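Local coordinates for protein monovalent Na+/H+ antiporter subunit D (Dietzia sp. DQ12-45-1b, PDB 7D3U) that serves as a membrane subunit of the Mrp complex, a bacterial sodium/proton antiporter, and is related to the antiporter-like subunits of complex I, at residues A[371-376]-A[534-538]. Residues are numbered along the deposited sequence; the frame is centred on the assembly and turned at random.
Sequences VAFFAS and ALALS. With LMT (dodecyl-beta-D-maltoside), chain Q.
Small residues let two transmembrane helices, 367-380 and 528-546, pack closely through a knob-into-hole contact inside the membrane. Segments 371-376 and 534-538 run roughly parallel, their axes 8.5 Å apart at a crossing angle of 35°, with Ala372 CA 4.6 Å from Leu535 CA. Ala375 N bonds Val371 O at a regular 3.0 Å, whereas 534-538 is kinked: the N atoms of Ala534 and Ser538 lack the bond to the preceding turn, and Ser538 N reaches Leu535 O weakly (2.9 Å). Ser538 (chi1 t) is the knob, set among Val371, Ala372, Ala375 and Ser376; its OG lies 2.9 Å from Ala375 CB and gives a weak 3.4 Å hydrogen bond to Ala372 O. That carbonyl also accepts a 2.7 Å bond from Ser376 OG (chi1 m), one turn on. Segment 371-376 belongs to the antiporter-type membrane domain shared with complex I. Ala372 CB points across to Ala534 O at 3.3 Å; Leu535 (chi1 t, chi2 p) brings CD1 to 3.9 Å from Ala372 CB and 4.2 Å from Val371 CG1. Phe373 and Phe374 point away, Phe374 meeting Phe140 of subunit A edge-to-face. Dodecyl-maltoside lies alongside, its C3 3.7 Å from Phe374 CD2 and C4 3.8 Å from Val371 CG2.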
ATOM      1  N   VAL A 371       8.968  22.483  10.244  1.00 73.22           N
ATOM      2  CA  VAL A 371       9.183  23.016   8.901  1.00 73.22           C
ATOM      3  C   VAL A 371       9.099  21.898   7.871  1.00 73.22           C
ATOM      4  O   VAL A 371       8.434  22.027   6.833  1.00 73.22           O
ATOM      5  CB  VAL A 371      10.535  23.745   8.828  1.00 73.22           C
ATOM      6  CG1 VAL A 371      10.909  24.022   7.386  1.00 73.22           C
ATOM      7  CG2 VAL A 371      10.483  25.028   9.627  1.00 73.22           C
ATOM      8  N   ALA A 372       9.784  20.784   8.142  1.00 72.71           N
ATOM      9  CA  ALA A 372       9.781  19.668   7.204  1.00 72.71           C
ATOM     10  C   ALA A 372       8.381  19.118   6.989  1.00 72.71           C
ATOM     11  O   ALA A 372       8.083  18.582   5.917  1.00 72.71           O
ATOM     12  CB  ALA A 372      10.711  18.563   7.701  1.00 72.71           C
ATOM     13  N   PHE A 373       7.508  19.241   7.988  1.00 72.55           N
ATOM     14  CA  PHE A 373       6.144  18.762   7.827  1.00 72.55           C
ATOM     15  C   PHE A 373       5.272  19.780   7.112  1.00 72.55           C
ATOM     16  O   PHE A 373       4.460  19.404   6.266  1.00 72.55           O
ATOM     17  CB  PHE A 373       5.526  18.417   9.180  1.00 72.55           C
ATOM     18  CG  PHE A 373       4.039  18.216   9.124  1.00 72.55           C
ATOM     19  CD1 PHE A 373       3.509  16.982   8.802  1.00 72.55           C
ATOM     20  CD2 PHE A 373       3.171  19.260   9.391  1.00 72.55           C
ATOM     21  CE1 PHE A 373       2.147  16.796   8.743  1.00 72.55           C
ATOM     22  CE2 PHE A 373       1.809  19.077   9.330  1.00 72.55           C
ATOM     23  CZ  PHE A 373       1.298  17.845   9.006  1.00 72.55           C
ATOM     24  N   PHE A 374       5.396  21.064   7.451  1.00 71.77           N
ATOM     25  CA  PHE A 374       4.504  22.047   6.850  1.00 71.77           C
ATOM     26  C   PHE A 374       4.821  22.251   5.377  1.00 71.77           C
ATOM     27  O   PHE A 374       3.910  22.446   4.564  1.00 71.77           O
ATOM     28  CB  PHE A 374       4.575  23.377   7.591  1.00 71.77           C
ATOM     29  CG  PHE A 374       3.403  24.269   7.323  1.00 71.77           C
ATOM     30  CD1 PHE A 374       2.204  24.071   7.981  1.00 71.77           C
ATOM     31  CD2 PHE A 374       3.486  25.282   6.389  1.00 71.77           C
ATOM     32  CE1 PHE A 374       1.120  24.882   7.731  1.00 71.77           C
ATOM     33  CE2 PHE A 374       2.403  26.093   6.134  1.00 71.77           C
ATOM     34  CZ  PHE A 374       1.220  25.894   6.808  1.00 71.77           C
ATOM     35  N   ALA A 375       6.102  22.209   5.010  1.00 72.64           N
ATOM     36  CA  ALA A 375       6.453  22.293   3.598  1.00 72.64           C
ATOM     37  C   ALA A 375       5.811  21.155   2.813  1.00 72.64           C
ATOM     38  O   ALA A 375       5.155  21.379   1.789  1.00 72.64           O
ATOM     39  CB  ALA A 375       7.972  22.278   3.434  1.00 72.64           C
ATOM     40  N   SER A 376       5.965  19.924   3.304  1.00 72.64           N
ATOM     41  CA  SER A 376       5.393  18.779   2.606  1.00 72.64           C
ATOM     42  C   SER A 376       3.871  18.796   2.641  1.00 72.64           C
ATOM     43  O   SER A 376       3.232  18.316   1.705  1.00 72.64           O
ATOM     44  CB  SER A 376       5.926  17.482   3.210  1.00 72.64           C
ATOM     45  OG  SER A 376       7.309  17.586   3.496  1.00 72.64           O
ATOM     46  N   ALA A 534      13.584  13.865   6.913  1.00 73.65           N
ATOM     47  CA  ALA A 534      12.304  14.473   6.578  1.00 73.65           C
ATOM     48  C   ALA A 534      12.455  15.887   6.042  1.00 73.65           C
ATOM     49  O   ALA A 534      11.546  16.379   5.366  1.00 73.65           O
ATOM     50  CB  ALA A 534      11.386  14.487   7.800  1.00 73.65           C
ATOM     51  N   LEU A 535      13.574  16.550   6.326  1.00 72.81           N
ATOM     52  CA  LEU A 535      13.812  17.898   5.829  1.00 72.81           C
ATOM     53  C   LEU A 535      14.459  17.895   4.451  1.00 72.81           C
ATOM     54  O   LEU A 535      14.152  18.758   3.623  1.00 72.81           O
ATOM     55  CB  LEU A 535      14.689  18.676   6.812  1.00 72.81           C
ATOM     56  CG  LEU A 535      14.813  20.176   6.553  1.00 72.81           C
ATOM     57  CD1 LEU A 535      13.731  20.932   7.297  1.00 72.81           C
ATOM     58  CD2 LEU A 535      16.190  20.675   6.947  1.00 72.81           C
ATOM     59  N   ALA A 536      15.357  16.941   4.195  1.00 72.32           N
ATOM     60  CA  ALA A 536      15.973  16.833   2.878  1.00 72.32           C
ATOM     61  C   ALA A 536      14.919  16.623   1.802  1.00 72.32           C
ATOM     62  O   ALA A 536      14.904  17.324   0.784  1.00 72.32           O
ATOM     63  CB  ALA A 536      16.993  15.694   2.866  1.00 72.32           C
ATOM     64  N   LEU A 537      14.018  15.664   2.013  1.00 70.88           N
ATOM     65  CA  LEU A 537      12.918  15.451   1.084  1.00 70.88           C
ATOM     66  C   LEU A 537      11.877  16.558   1.137  1.00 70.88           C
ATOM     67  O   LEU A 537      10.926  16.525   0.349  1.00 70.88           O
ATOM     68  CB  LEU A 537      12.252  14.104   1.360  1.00 70.88           C
ATOM     69  CG  LEU A 537      13.086  12.866   1.044  1.00 70.88           C
ATOM     70  CD1 LEU A 537      12.240  11.619   1.190  1.00 70.88           C
ATOM     71  CD2 LEU A 537      13.664  12.964  -0.352  1.00 70.88           C
ATOM     72  N   SER A 538      12.025  17.528   2.037  1.00 73.62           N
ATOM     73  CA  SER A 538      11.121  18.664   2.106  1.00 73.62           C
ATOM     74  C   SER A 538      11.658  19.891   1.386  1.00 73.62           C
ATOM     75  O   SER A 538      10.897  20.835   1.156  1.00 73.62           O
ATOM     76  CB  SER A 538      10.825  19.024   3.564  1.00 73.62           C
ATOM     77  OG  SER A 538       9.982  20.159   3.637  1.00 73.62           O
TER
HETATM   78  C1  LMT Q 611       6.862  26.867   5.106  1.00 74.42           C
HETATM   79  C2  LMT Q 611       7.568  26.885   6.427  1.00 74.42           C
HETATM   80  C3  LMT Q 611       6.745  26.555   7.626  1.00 74.42           C
HETATM   81  C4  LMT Q 611       7.423  27.170   8.819  1.00 74.42           C
HETATM   82  C5  LMT Q 611       6.846  26.627  10.079  1.00 74.42           C
HETATM   83  C6  LMT Q 611       7.160  27.481  11.259  1.00 74.42           C
HETATM   84  C7  LMT Q 611       6.959  26.693  12.518  1.00 74.42           C
HETATM   85  C8  LMT Q 611       6.885  27.629  13.673  1.00 74.42           C
HETATM   86  C9  LMT Q 611       5.601  28.385  13.776  1.00 74.42           C
HETATM   87  C10 LMT Q 611       5.601  29.086  15.105  1.00 74.42           C
HETATM   88  C11 LMT Q 611       4.220  29.483  15.513  1.00 74.42           C
HETATM   89  C12 LMT Q 611       4.204  30.108  16.867  1.00 74.42           C